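Local coordinates for MaoC domain protein dehydratase (Chloroflexus aurantiacus, PDB 4E3E) that catalyses the reversible dehydration of beta-methylmalyl-CoA to mesaconyl-CoA, a step of the glyoxylate assimilation cycle that yields pyruvate, at residues N9-F14 with V148-P153; Y126-G131 with E141-V146; F243-V248 with P282-D287; T305-L310 with T345-R350; R313-K318 with P336-D341. All blocks are in the same frame, centred on the assembly; numbering follows the deposited sequence.

Contact 1: N9-F14 with V148-P153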
# COMPACT_ATOMS: atom_id res chain seq x y z
N ASN A 9 -27.31 -2.59 -12.84
CA ASN A 9 -28.76 -2.53 -12.86
C ASN A 9 -29.22 -1.12 -12.60
O ASN A 9 -28.61 -0.41 -11.80
CB ASN A 9 -29.33 -3.45 -11.79
CG ASN A 9 -29.16 -4.91 -12.13
OD1 ASN A 9 -29.75 -5.40 -13.09
ND2 ASN A 9 -28.35 -5.61 -11.35
N PHE A 10 -30.29 -0.70 -13.28
CA PHE A 10 -31.00 0.52 -12.92
C PHE A 10 -32.24 0.12 -12.14
O PHE A 10 -32.54 -1.08 -12.06
CB PHE A 10 -31.35 1.33 -14.18
CG PHE A 10 -30.18 2.02 -14.80
CD1 PHE A 10 -29.30 1.33 -15.64
CD2 PHE A 10 -29.93 3.37 -14.54
CE1 PHE A 10 -28.21 1.97 -16.21
CE2 PHE A 10 -28.84 4.01 -15.10
CZ PHE A 10 -27.98 3.31 -15.94
N PHE A 11 -32.96 1.08 -11.56
CA PHE A 11 -34.05 0.74 -10.64
C PHE A 11 -35.08 -0.23 -11.23
O PHE A 11 -35.43 -1.22 -10.59
CB PHE A 11 -34.75 1.98 -10.06
CG PHE A 11 -35.90 1.65 -9.14
CD1 PHE A 11 -35.67 1.08 -7.88
CD2 PHE A 11 -37.22 1.87 -9.55
CE1 PHE A 11 -36.73 0.76 -7.04
CE2 PHE A 11 -38.28 1.55 -8.71
CZ PHE A 11 -38.03 1.00 -7.45
N GLU A 12 -35.53 0.06 -12.46
CA GLU A 12 -36.57 -0.75 -13.12
C GLU A 12 -36.09 -2.16 -13.47
O GLU A 12 -36.90 -3.04 -13.79
CB GLU A 12 -37.13 -0.02 -14.35
CG GLU A 12 -36.15 0.21 -15.50
CD GLU A 12 -35.47 1.58 -15.44
OE1 GLU A 12 -34.85 1.91 -14.40
OE2 GLU A 12 -35.54 2.31 -16.45
N ASP A 13 -34.78 -2.37 -13.40
CA ASP A 13 -34.19 -3.66 -13.72
C ASP A 13 -34.33 -4.69 -12.59
O ASP A 13 -34.21 -5.89 -12.84
CB ASP A 13 -32.71 -3.50 -14.09
CG ASP A 13 -32.52 -2.63 -15.32
OD1 ASP A 13 -33.39 -2.64 -16.22
OD2 ASP A 13 -31.49 -1.92 -15.38
N PHE A 14 -34.59 -4.21 -11.38
CA PHE A 14 -34.67 -5.09 -10.22
C PHE A 14 -36.01 -5.80 -10.11
O PHE A 14 -37.06 -5.24 -10.44
CB PHE A 14 -34.38 -4.31 -8.93
CG PHE A 14 -32.95 -3.87 -8.79
CD1 PHE A 14 -31.94 -4.81 -8.53
CD2 PHE A 14 -32.61 -2.52 -8.90
CE1 PHE A 14 -30.61 -4.40 -8.40
CE2 PHE A 14 -31.29 -2.11 -8.77
CZ PHE A 14 -30.29 -3.04 -8.52
N VAL A 148 -31.54 4.30 -6.27
CA VAL A 148 -30.98 4.00 -7.59
C VAL A 148 -31.70 4.76 -8.70
O VAL A 148 -32.93 4.88 -8.69
CB VAL A 148 -31.01 2.49 -7.89
CG1 VAL A 148 -30.30 2.16 -9.20
CG2 VAL A 148 -30.39 1.71 -6.75
N ARG A 149 -30.92 5.25 -9.66
CA ARG A 149 -31.46 5.90 -10.84
C ARG A 149 -32.32 4.96 -11.67
O ARG A 149 -32.02 3.77 -11.81
CB ARG A 149 -30.33 6.39 -11.75
CG ARG A 149 -29.53 7.56 -11.23
CD ARG A 149 -28.51 7.98 -12.27
NE ARG A 149 -27.54 8.91 -11.71
CZ ARG A 149 -26.36 8.56 -11.19
NH1 ARG A 149 -25.98 7.28 -11.16
NH2 ARG A 149 -25.56 9.48 -10.70
N LYS A 150 -33.40 5.51 -12.22
CA LYS A 150 -34.11 4.85 -13.29
C LYS A 150 -33.41 5.24 -14.58
O LYS A 150 -33.02 6.40 -14.75
CB LYS A 150 -35.57 5.30 -13.32
CG LYS A 150 -36.44 4.64 -12.27
CD LYS A 150 -37.88 5.14 -12.32
CE LYS A 150 -38.64 4.60 -13.52
NZ LYS A 150 -40.07 5.00 -13.49
N ARG A 151 -33.23 4.28 -15.47
CA ARG A 151 -32.70 4.57 -16.80
C ARG A 151 -33.76 5.32 -17.60
O ARG A 151 -33.48 6.36 -18.19
CB ARG A 151 -32.27 3.29 -17.50
CG ARG A 151 -31.73 3.48 -18.91
CD ARG A 151 -31.46 2.14 -19.57
NE ARG A 151 -32.59 1.23 -19.35
CZ ARG A 151 -32.61 0.24 -18.47
NH1 ARG A 151 -31.55 -0.02 -17.71
NH2 ARG A 151 -33.71 -0.50 -18.35
N ASP A 152 -34.98 4.79 -17.59
CA ASP A 152 -36.10 5.42 -18.28
C ASP A 152 -37.13 5.94 -17.28
O ASP A 152 -37.85 5.15 -16.67
CB ASP A 152 -36.75 4.40 -19.24
CG ASP A 152 -38.03 4.92 -19.89
OD1 ASP A 152 -38.17 6.15 -20.09
OD2 ASP A 152 -38.90 4.08 -20.22
N PRO A 153 -37.23 7.28 -17.11
CA PRO A 153 -38.21 7.86 -16.19
C PRO A 153 -39.63 7.32 -16.39
O PRO A 153 -40.39 7.23 -15.43
CB PRO A 153 -38.16 9.36 -16.53
CG PRO A 153 -36.78 9.58 -17.04
CD PRO A 153 -36.42 8.32 -17.79
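Arg151 and Asp13 meet in a two-pronged salt bridge: NH1 of Arg151 donates to OD2 of Asp13 and NH2 to OD1, each at 3.0 Å. Both carboxylate oxygens use their syn lone pairs, and the two planes lie only 17° apart. Asp13 OD2 also accepts from the backbone N of Phe10 at 2.7 Å, on its anti side, which ties the Asp13 side chain to the residue just before the 3-10 turn 11-13. An alanine at Asp13 would probably leave the guanidinium of Arg151 without its two-point mate and free to swing, and Phe10 N without that acceptor.

Glu12 works on the backbone instead. Its CG sits between the backbone N and the carbonyl carbon (chi1 64°), and the bent chain brings OE1 to Arg151 N at 3.1 Å and OE2 to Asp152 N at 2.8 Å, again through syn lone pairs. OE2 also lies over a face of the Arg151 guanidinium, a long, purely electrostatic pairing. One backbone bond, Phe11 N to Arg149 O at 2.9 Å, joins the segments directly.

Apolar contact is supplied by Arg151 CB, 3.9 Å from the centroid of the Phe10 ring and over its face, and by Val148 CG1 at the edge of the Phe14 ring.

Two acids thus meet one arginine, Asp13 at the guanidinium edge and Glu12 over a face, so charge and carboxylate-to-amide bonds add to the apolar contact in fastening the N-terminal loop to strand 138-149.

Contact 2: Y126-G131 with E141-V146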
# COMPACT_ATOMS: atom_id res chain seq x y z
N TYR A 126 -34.04 -2.58 -1.59
CA TYR A 126 -33.56 -3.20 -0.36
C TYR A 126 -32.97 -4.51 -0.77
O TYR A 126 -33.63 -5.28 -1.49
CB TYR A 126 -34.71 -3.46 0.62
CG TYR A 126 -35.38 -2.20 1.11
CD1 TYR A 126 -36.26 -1.49 0.30
CD2 TYR A 126 -35.13 -1.71 2.39
CE1 TYR A 126 -36.88 -0.33 0.74
CE2 TYR A 126 -35.74 -0.54 2.85
CZ TYR A 126 -36.61 0.14 2.01
OH TYR A 126 -37.22 1.29 2.44
N VAL A 127 -31.74 -4.77 -0.32
CA VAL A 127 -31.07 -6.05 -0.57
C VAL A 127 -30.60 -6.74 0.71
O VAL A 127 -30.22 -6.07 1.68
CB VAL A 127 -29.86 -5.90 -1.54
CG1 VAL A 127 -30.33 -5.42 -2.92
CG2 VAL A 127 -28.78 -4.99 -0.97
N HIS A 128 -30.66 -8.06 0.72
CA HIS A 128 -30.04 -8.85 1.76
C HIS A 128 -28.79 -9.42 1.14
O HIS A 128 -28.88 -10.26 0.24
CB HIS A 128 -30.99 -9.96 2.22
CG HIS A 128 -30.45 -10.84 3.33
ND1 HIS A 128 -30.67 -12.16 3.38
CD2 HIS A 128 -29.68 -10.54 4.45
CE1 HIS A 128 -30.09 -12.69 4.47
NE2 HIS A 128 -29.48 -11.69 5.13
N SER A 129 -27.62 -8.95 1.58
CA SER A 129 -26.33 -9.45 1.07
C SER A 129 -25.68 -10.42 2.06
O SER A 129 -25.66 -10.18 3.27
CB SER A 129 -25.37 -8.30 0.78
OG SER A 129 -25.87 -7.48 -0.25
N VAL A 130 -25.15 -11.52 1.53
CA VAL A 130 -24.60 -12.60 2.34
C VAL A 130 -23.21 -12.97 1.82
O VAL A 130 -23.04 -13.27 0.62
CB VAL A 130 -25.54 -13.82 2.30
CG1 VAL A 130 -24.95 -15.01 3.08
CG2 VAL A 130 -26.92 -13.44 2.84
N GLY A 131 -22.21 -12.91 2.70
CA GLY A 131 -20.84 -13.29 2.34
C GLY A 131 -20.55 -14.61 3.00
O GLY A 131 -20.82 -14.75 4.19
N GLU A 141 -23.75 -11.26 7.08
CA GLU A 141 -24.98 -10.93 6.35
C GLU A 141 -25.49 -9.57 6.84
O GLU A 141 -25.30 -9.21 7.99
CB GLU A 141 -26.05 -12.02 6.51
CG GLU A 141 -26.53 -12.21 7.95
CD GLU A 141 -27.64 -13.24 8.05
OE1 GLU A 141 -28.51 -13.29 7.16
OE2 GLU A 141 -27.65 -14.00 9.03
N TYR A 142 -26.13 -8.83 5.95
CA TYR A 142 -26.71 -7.53 6.33
C TYR A 142 -27.76 -7.14 5.30
O TYR A 142 -27.86 -7.73 4.21
CB TYR A 142 -25.64 -6.44 6.45
CG TYR A 142 -24.90 -6.18 5.16
CD1 TYR A 142 -25.45 -5.36 4.17
CD2 TYR A 142 -23.65 -6.76 4.91
CE1 TYR A 142 -24.79 -5.14 2.97
CE2 TYR A 142 -22.98 -6.54 3.72
CZ TYR A 142 -23.56 -5.73 2.74
OH TYR A 142 -22.91 -5.50 1.55
N ILE A 143 -28.55 -6.13 5.66
CA ILE A 143 -29.49 -5.53 4.74
C ILE A 143 -29.00 -4.11 4.49
O ILE A 143 -28.55 -3.44 5.41
CB ILE A 143 -30.92 -5.50 5.35
CG1 ILE A 143 -31.48 -6.92 5.45
CG2 ILE A 143 -31.84 -4.59 4.55
CD1 ILE A 143 -32.61 -7.03 6.45
N ARG A 144 -29.06 -3.67 3.25
CA ARG A 144 -28.83 -2.27 2.97
C ARG A 144 -29.85 -1.83 1.95
O ARG A 144 -30.43 -2.66 1.23
CB ARG A 144 -27.38 -1.99 2.52
CG ARG A 144 -27.03 -2.28 1.06
CD ARG A 144 -25.62 -1.79 0.77
NE ARG A 144 -25.05 -2.22 -0.51
CZ ARG A 144 -24.72 -1.40 -1.51
NH1 ARG A 144 -24.91 -0.08 -1.40
NH2 ARG A 144 -24.18 -1.91 -2.61
N TRP A 145 -30.11 -0.53 1.91
CA TRP A 145 -30.98 0.02 0.89
C TRP A 145 -30.37 1.22 0.26
O TRP A 145 -29.66 1.98 0.93
CB TRP A 145 -32.42 0.23 1.39
CG TRP A 145 -32.60 1.10 2.61
CD1 TRP A 145 -33.11 2.39 2.66
CD2 TRP A 145 -32.33 0.75 4.02
NE1 TRP A 145 -33.15 2.86 3.95
CE2 TRP A 145 -32.70 1.93 4.81
CE3 TRP A 145 -31.83 -0.38 4.67
CZ2 TRP A 145 -32.56 1.97 6.20
CZ3 TRP A 145 -31.69 -0.34 6.07
CH2 TRP A 145 -32.05 0.81 6.81
N VAL A 146 -30.60 1.35 -1.04
CA VAL A 146 -29.92 2.34 -1.88
C VAL A 146 -30.93 3.04 -2.77
O VAL A 146 -31.92 2.44 -3.21
CB VAL A 146 -28.83 1.69 -2.79
CG1 VAL A 146 -27.63 1.28 -1.97
CG2 VAL A 146 -29.35 0.46 -3.50
O HOH W 1 -24.72 -5.03 -0.45
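Tyr126 and Trp145, a non-hydrogen-bonded pair, meet with their ring planes 21° apart but slid so far that they barely overlap. Trp145 CB does the closest touching, 3.5 Å from Tyr126 CD2 over the phenol face.

The polar link on the same sheet face is His128 NE2 to Glu141 OE1, 2.8 Å, in the imidazole plane and on the anti lone pair of OE1; the bond is bent (134°). Glu141 OE2 has a second partner in Arg94.

On the other face Ser129 CB lies over the Tyr142 ring, and a water joins Ser129 OG, Tyr142 OH and Arg144 NE, accepting from the last at 2.8 Å. Ser129 OG also hydrogen-bonds to Ser109 OG. Four backbone bonds zip the antiparallel hairpin at Val127-Arg144 and Ser129-Tyr142, the straightest being Val127 N to Arg144 O (177°).

Helix 65-80 packs against the Ser129, Tyr142 and Arg144 face, as the central helix of a hotdog fold does, and Arg144 NH1 reaches Asn87 of strand 84-95, a substrate-binding position inferred from relatives.

Contact 3: F243-V248 with P282-D287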
# COMPACT_ATOMS: atom_id res chain seq x y z
N PHE A 243 -20.47 18.92 -6.38
CA PHE A 243 -19.40 18.98 -5.39
C PHE A 243 -18.09 19.33 -6.06
O PHE A 243 -17.19 19.90 -5.44
CB PHE A 243 -19.25 17.64 -4.66
CG PHE A 243 -20.51 17.15 -3.98
CD1 PHE A 243 -21.25 17.98 -3.14
CD2 PHE A 243 -20.93 15.83 -4.16
CE1 PHE A 243 -22.40 17.51 -2.52
CE2 PHE A 243 -22.08 15.36 -3.53
CZ PHE A 243 -22.81 16.20 -2.71
N GLY A 244 -17.97 18.95 -7.33
CA GLY A 244 -16.80 19.27 -8.14
C GLY A 244 -15.56 18.52 -7.73
O GLY A 244 -14.44 18.99 -8.00
N ARG A 245 -15.74 17.36 -7.08
CA ARG A 245 -14.62 16.57 -6.61
C ARG A 245 -15.11 15.16 -6.34
O ARG A 245 -16.31 14.94 -6.15
CB ARG A 245 -13.97 17.19 -5.37
CG ARG A 245 -14.93 17.53 -4.25
CD ARG A 245 -14.69 18.92 -3.68
NE ARG A 245 -15.76 19.26 -2.74
CZ ARG A 245 -15.58 19.53 -1.45
NH1 ARG A 245 -14.36 19.56 -0.92
NH2 ARG A 245 -16.64 19.80 -0.68
N ARG A 246 -14.19 14.21 -6.35
CA ARG A 246 -14.51 12.82 -6.04
C ARG A 246 -15.04 12.69 -4.62
O ARG A 246 -14.67 13.47 -3.75
CB ARG A 246 -13.27 11.95 -6.23
CG ARG A 246 -12.83 11.82 -7.69
CD ARG A 246 -11.37 11.38 -7.79
NE ARG A 246 -10.46 12.51 -7.61
CZ ARG A 246 -9.12 12.45 -7.66
NH1 ARG A 246 -8.42 13.56 -7.48
NH2 ARG A 246 -8.49 11.29 -7.87
N ILE A 247 -15.92 11.71 -4.41
CA ILE A 247 -16.57 11.48 -3.13
C ILE A 247 -15.93 10.27 -2.48
O ILE A 247 -15.70 9.24 -3.14
CB ILE A 247 -18.09 11.26 -3.28
CG1 ILE A 247 -18.72 12.49 -3.95
CG2 ILE A 247 -18.74 11.04 -1.92
CD1 ILE A 247 -20.14 12.27 -4.45
N VAL A 248 -15.59 10.42 -1.20
CA VAL A 248 -14.97 9.34 -0.45
C VAL A 248 -16.00 8.27 -0.14
O VAL A 248 -17.10 8.56 0.34
CB VAL A 248 -14.31 9.85 0.86
CG1 VAL A 248 -13.78 8.67 1.71
CG2 VAL A 248 -13.19 10.82 0.54
N PRO A 282 -21.55 14.09 2.56
CA PRO A 282 -20.43 13.54 1.81
C PRO A 282 -19.09 13.99 2.42
O PRO A 282 -19.01 15.04 3.05
CB PRO A 282 -20.63 14.13 0.40
CG PRO A 282 -21.30 15.43 0.65
CD PRO A 282 -22.22 15.19 1.82
N SER A 283 -18.06 13.18 2.22
CA SER A 283 -16.72 13.45 2.70
C SER A 283 -15.81 13.52 1.49
O SER A 283 -16.06 12.83 0.49
CB SER A 283 -16.25 12.27 3.57
OG SER A 283 -16.91 12.27 4.83
N PHE A 284 -14.74 14.31 1.58
CA PHE A 284 -13.88 14.61 0.44
C PHE A 284 -12.43 14.60 0.89
O PHE A 284 -12.16 14.82 2.07
CB PHE A 284 -14.23 15.99 -0.10
CG PHE A 284 -15.68 16.14 -0.47
CD1 PHE A 284 -16.17 15.62 -1.65
CD2 PHE A 284 -16.56 16.81 0.39
CE1 PHE A 284 -17.51 15.76 -1.99
CE2 PHE A 284 -17.90 16.95 0.06
CZ PHE A 284 -18.37 16.42 -1.14
N ALA A 285 -11.51 14.35 -0.05
CA ALA A 285 -10.07 14.50 0.23
C ALA A 285 -9.85 15.91 0.71
O ALA A 285 -10.49 16.83 0.20
CB ALA A 285 -9.24 14.23 -1.01
N GLY A 286 -8.99 16.08 1.73
CA GLY A 286 -8.81 17.40 2.33
C GLY A 286 -9.65 17.65 3.58
O GLY A 286 -9.39 18.59 4.35
N ASP A 287 -10.68 16.84 3.78
CA ASP A 287 -11.44 16.89 5.02
C ASP A 287 -10.67 16.20 6.13
O ASP A 287 -10.07 15.13 5.92
CB ASP A 287 -12.80 16.21 4.85
CG ASP A 287 -13.76 17.02 3.97
OD1 ASP A 287 -13.55 18.23 3.76
OD2 ASP A 287 -14.76 16.43 3.48
O HOH W 2 -12.14 14.19 -2.84
O HOH W 3 -18.62 10.47 1.56
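Arg245 lies flat on the ring of Phe284, guanidinium and ring centres 3.6 Å apart and planes at 17°, a stacked cation-pi pair. Its NH2 is 3.2 Å from Phe284 CD2. Phe284 is the tightly packed part: its CG stands anti to its own carbonyl carbon (chi1 -56°), and the ring, with Arg245 over one face, turns its CZ edge to a face of Phe243 in an offset edge-to-face pair with planes at 60°. Arg246 O lies at its edge, and Ile247 CG1 runs alongside. An alanine at Phe284 would probably open a gap beside Phe243 and under Arg245, leaving the guanidinium without its stacking surface.

Water fills in for direct bonds between the backbones. One water donates to Arg246 O and accepts from Ala285 N at 2.9 Å; another bridges Val248 O and Ser283 N. The one direct bond is Val248 N to Ser283 O at 3.0 Å. The Phe243, Arg245 and Pro282 side is the more open one, with Pro282 CG off-centre on the Phe243 ring.

The two loops lie before helix 250-265 and strand 288-300. Ile253 of that helix touches Val248 and Ser283, His218 of helix 215-224 meets Val248, and Arg246 forms a salt bridge with Glu214 of the second subunit.

Contact 4: T305-L310 with T345-R350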
# COMPACT_ATOMS: atom_id res chain seq x y z
N THR A 305 -19.69 -14.97 30.91
CA THR A 305 -19.36 -13.88 31.84
C THR A 305 -17.97 -13.27 31.61
O THR A 305 -17.60 -12.32 32.29
CB THR A 305 -19.47 -14.34 33.30
OG1 THR A 305 -18.63 -15.48 33.51
CG2 THR A 305 -20.94 -14.69 33.66
N ASP A 306 -17.22 -13.81 30.64
CA ASP A 306 -15.85 -13.35 30.34
C ASP A 306 -15.82 -12.15 29.37
O ASP A 306 -14.85 -11.38 29.33
CB ASP A 306 -15.00 -14.50 29.77
CG ASP A 306 -15.58 -15.08 28.46
OD1 ASP A 306 -16.81 -15.38 28.40
OD2 ASP A 306 -14.81 -15.26 27.49
N ILE A 307 -16.89 -12.02 28.58
CA ILE A 307 -17.05 -11.02 27.55
C ILE A 307 -18.48 -10.49 27.60
O ILE A 307 -19.41 -11.24 27.84
CB ILE A 307 -16.79 -11.61 26.13
CG1 ILE A 307 -15.33 -12.04 26.00
CG2 ILE A 307 -17.08 -10.59 25.04
CD1 ILE A 307 -15.00 -12.80 24.74
N GLY A 308 -18.63 -9.19 27.38
CA GLY A 308 -19.93 -8.54 27.31
C GLY A 308 -20.06 -7.74 26.03
O GLY A 308 -19.07 -7.54 25.31
N ALA A 309 -21.27 -7.28 25.74
CA ALA A 309 -21.50 -6.44 24.58
C ALA A 309 -21.78 -5.00 24.97
O ALA A 309 -22.39 -4.73 26.01
CB ALA A 309 -22.66 -6.99 23.75
N LEU A 310 -21.35 -4.09 24.12
CA LEU A 310 -21.76 -2.69 24.22
C LEU A 310 -22.34 -2.27 22.89
O LEU A 310 -21.77 -2.57 21.83
CB LEU A 310 -20.59 -1.78 24.56
CG LEU A 310 -19.84 -1.97 25.89
CD1 LEU A 310 -18.55 -1.14 25.88
CD2 LEU A 310 -20.70 -1.60 27.09
N THR A 345 -22.35 -2.90 17.50
CA THR A 345 -22.17 -3.62 18.74
C THR A 345 -20.78 -4.23 18.79
O THR A 345 -20.36 -4.97 17.87
CB THR A 345 -23.24 -4.71 18.88
OG1 THR A 345 -24.54 -4.10 18.89
CG2 THR A 345 -23.05 -5.49 20.18
N VAL A 346 -20.07 -3.93 19.88
CA VAL A 346 -18.71 -4.43 20.08
C VAL A 346 -18.72 -5.48 21.17
O VAL A 346 -19.64 -5.53 22.01
CB VAL A 346 -17.73 -3.31 20.45
CG1 VAL A 346 -17.63 -2.29 19.31
CG2 VAL A 346 -18.17 -2.61 21.75
N LEU A 347 -17.73 -6.35 21.16
CA LEU A 347 -17.49 -7.27 22.26
C LEU A 347 -16.34 -6.70 23.08
O LEU A 347 -15.37 -6.18 22.51
CB LEU A 347 -17.14 -8.67 21.74
CG LEU A 347 -18.11 -9.35 20.76
CD1 LEU A 347 -17.54 -10.68 20.27
CD2 LEU A 347 -19.48 -9.56 21.38
N MSE A 348 -16.43 -6.81 24.41
CA MSE A 348 -15.36 -6.33 25.31
C MSE A 348 -15.18 -7.30 26.46
O MSE A 348 -16.16 -7.76 27.04
CB MSE A 348 -15.74 -4.94 25.82
CG MSE A 348 -14.69 -4.40 26.80
SE MSE A 348 -15.03 -2.50 27.25
CE MSE A 348 -14.85 -1.51 25.54
N PRO A 349 -13.91 -7.60 26.83
CA PRO A 349 -13.69 -8.46 27.99
C PRO A 349 -14.31 -7.88 29.25
O PRO A 349 -14.38 -6.65 29.42
CB PRO A 349 -12.17 -8.47 28.13
CG PRO A 349 -11.66 -8.12 26.78
CD PRO A 349 -12.65 -7.16 26.22
N ARG A 350 -14.78 -8.77 30.11
CA ARG A 350 -15.33 -8.39 31.43
C ARG A 350 -14.33 -8.64 32.56
O ARG A 350 -13.43 -9.47 32.43
CB ARG A 350 -16.60 -9.18 31.70
CG ARG A 350 -17.75 -8.83 30.79
CD ARG A 350 -19.00 -9.66 31.10
NE ARG A 350 -19.36 -9.63 32.52
CZ ARG A 350 -20.52 -10.07 33.01
NH1 ARG A 350 -21.45 -10.57 32.21
NH2 ARG A 350 -20.75 -10.01 34.32
O HOH W 4 -21.71 -11.50 29.39
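Two neighbouring antiparallel strands of the large sheet of this hotdog-family protein, 307-318 and 338-349, pair here at the start of one and the end of the other. Four backbone bonds join Gly308 with Met348 and Leu310 with Val346; Gly308 N to Met348 O is 2.9 Å and nearly straight (173°). Past the strand, Arg350 N continues the pairing to Asp306 O at 2.7 Å, approaching from above the carbonyl plane.

Leu310 and Val346 project to one face with Met348, present as selenomethionine. Leu310 CD1 meets the methyl CE of Met348 at 3.7 Å, and Leu310 CB touches Val346 CG2. On the other face Ile307 CG2 leans against Leu347 CB at 3.8 Å, and Ala309 CB reaches across to Thr345 CG2. Leu347 then packs on Ser270 and Ala272 of strand 270-278, while Leu310 packs on Ile295 and Lys298 of strand 288-300, so the pair is flanked within the sheet.

Arg350 folds back over residues 305-308. Its CG is 3.5 Å from Gly308 N, and the chain bends at chi3 (51°) to place NE. A side chain at Gly308 would be tight against Arg350 CD. The guanidinium has Thr305 CA over one face, and at its edge, in plane, a water accepts from NH1 at 3.0 Å and lies close to Ile307 O.

Contact 5: R313-K318 with P336-D341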
# COMPACT_ATOMS: atom_id res chain seq x y z
N ARG A 313 -22.78 4.10 19.53
CA ARG A 313 -22.91 5.02 18.41
C ARG A 313 -21.59 5.78 18.26
O ARG A 313 -21.16 6.46 19.20
CB ARG A 313 -24.04 6.03 18.62
CG ARG A 313 -24.23 6.97 17.43
CD ARG A 313 -25.23 8.12 17.68
NE ARG A 313 -26.49 7.66 18.26
CZ ARG A 313 -27.42 6.94 17.63
NH1 ARG A 313 -27.27 6.58 16.35
NH2 ARG A 313 -28.51 6.57 18.28
N THR A 314 -20.95 5.65 17.10
CA THR A 314 -19.82 6.53 16.80
C THR A 314 -20.25 7.52 15.73
O THR A 314 -20.77 7.13 14.68
CB THR A 314 -18.58 5.75 16.39
OG1 THR A 314 -18.23 4.82 17.45
CG2 THR A 314 -17.41 6.70 16.14
N VAL A 315 -20.02 8.79 16.00
CA VAL A 315 -20.37 9.86 15.08
C VAL A 315 -19.07 10.46 14.55
O VAL A 315 -18.21 10.85 15.34
CB VAL A 315 -21.17 10.96 15.81
CG1 VAL A 315 -21.48 12.12 14.89
CG2 VAL A 315 -22.46 10.37 16.38
N ALA A 316 -18.91 10.51 13.22
CA ALA A 316 -17.74 11.15 12.63
C ALA A 316 -18.11 12.54 12.13
O ALA A 316 -19.20 12.75 11.57
CB ALA A 316 -17.13 10.31 11.50
N THR A 317 -17.21 13.47 12.31
CA THR A 317 -17.41 14.83 11.87
C THR A 317 -16.22 15.27 11.06
O THR A 317 -15.18 14.71 11.15
CB THR A 317 -17.59 15.79 13.04
OG1 THR A 317 -16.47 15.73 13.89
CG2 THR A 317 -18.76 15.43 13.82
N LYS A 318 -16.40 16.30 10.27
CA LYS A 318 -15.29 16.87 9.56
C LYS A 318 -14.92 18.20 10.14
O LYS A 318 -15.76 19.01 10.41
CB LYS A 318 -15.53 16.97 8.06
CG LYS A 318 -16.74 17.75 7.64
CD LYS A 318 -16.62 18.22 6.22
CE LYS A 318 -17.42 17.33 5.32
NZ LYS A 318 -17.22 17.59 3.89
N PRO A 336 -24.37 20.17 9.99
CA PRO A 336 -23.69 20.11 8.68
C PRO A 336 -22.31 19.44 8.77
O PRO A 336 -21.83 18.92 7.76
CB PRO A 336 -23.55 21.58 8.25
CG PRO A 336 -24.02 22.42 9.40
CD PRO A 336 -24.85 21.53 10.29
N ALA A 337 -21.70 19.44 9.95
CA ALA A 337 -20.36 18.88 10.15
C ALA A 337 -20.34 17.35 10.28
O ALA A 337 -19.28 16.73 10.13
CB ALA A 337 -19.68 19.53 11.35
N VAL A 338 -21.50 16.75 10.55
CA VAL A 338 -21.58 15.30 10.78
C VAL A 338 -21.64 14.52 9.45
O VAL A 338 -22.51 14.79 8.60
CB VAL A 338 -22.79 14.92 11.67
CG1 VAL A 338 -22.92 13.41 11.79
CG2 VAL A 338 -22.65 15.55 13.06
N VAL A 339 -20.75 13.54 9.29
CA VAL A 339 -20.65 12.78 8.04
C VAL A 339 -21.04 11.32 8.21
O VAL A 339 -21.35 10.63 7.23
CB VAL A 339 -19.24 12.88 7.38
CG1 VAL A 339 -18.96 14.33 6.92
CG2 VAL A 339 -18.14 12.33 8.30
N LEU A 340 -21.04 10.86 9.46
CA LEU A 340 -21.33 9.45 9.75
C LEU A 340 -22.06 9.34 11.07
O LEU A 340 -21.65 9.94 12.06
CB LEU A 340 -20.04 8.65 9.85
CG LEU A 340 -20.26 7.16 10.14
CD1 LEU A 340 -20.91 6.50 8.93
CD2 LEU A 340 -18.95 6.47 10.54
N ASP A 341 -23.16 8.58 11.08
CA ASP A 341 -23.83 8.18 12.31
C ASP A 341 -23.88 6.65 12.28
O ASP A 341 -24.68 6.08 11.55
CB ASP A 341 -25.24 8.78 12.37
CG ASP A 341 -25.99 8.41 13.64
OD1 ASP A 341 -25.46 7.63 14.47
OD2 ASP A 341 -27.14 8.89 13.79
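The guanidinium of Arg313 is met at its edge by Asp341 OD1, 12° out of its plane and 2.8 Å from NH1. OD1 receives the N-H on its syn lone pair. The carboxylate is turned 70° from the guanidinium, and this salt bridge uses one nitrogen and one oxygen. Asp341 CG lies anti to the backbone N (chi1 -180°), which carries the acid toward Arg313. Its other oxygen, OD2, is held by the hydroxyls of Tyr327 and Tyr334.

Between antiparallel strands 307-318 and 338-349 runs a classic beta bulge: Val339 and Leu340 both face Ala316. Ala316 O takes Val339 N at 2.9 Å and, weakly, Leu340 N at 3.4 Å, while Ala316 N donates to Leu340 O. Beyond the bulge the register has moved by one residue, and Lys318 N bonds to Ala337 O at 2.9 Å.

Ala316 CB packs on Leu340 CB at 3.7 Å and on Val339 CG2, on the face where Ile253 and Ile254 of helix 250-265 lie. On the other face Val315 CG1 meets Val338 CG1 at 3.7 Å, and Thr317 CG2 touches CG2 of the same Val338. Lys318 crosses Val339 at about a right angle, Lys318 CE lying 3.7 Å from Val339 CG1. The lysine NZ forms a salt bridge to Asp287.

Contacts 1, 2, 4 and 5 all reach one antiparallel sheet. Contacts 1 and 2 share strand 138-149, with centres about 18 Å apart, and contact 2 is nested in the loop closed by contact 1. Contacts 4 and 5 lie about 25 Å apart, centre to centre, on the strand pair 307-318 and 338-349, contact 5 nested inside contact 4. Contact 3 comes between these two groups along the chain; its loops touch contact 5 through the Asp287-Lys318 salt bridge. Contacts 1 and 4, about 43 Å apart between centres, lie on opposite sides of the chain's centre. The set thus samples both halves of the sheet, consistent with a double-hotdog chain.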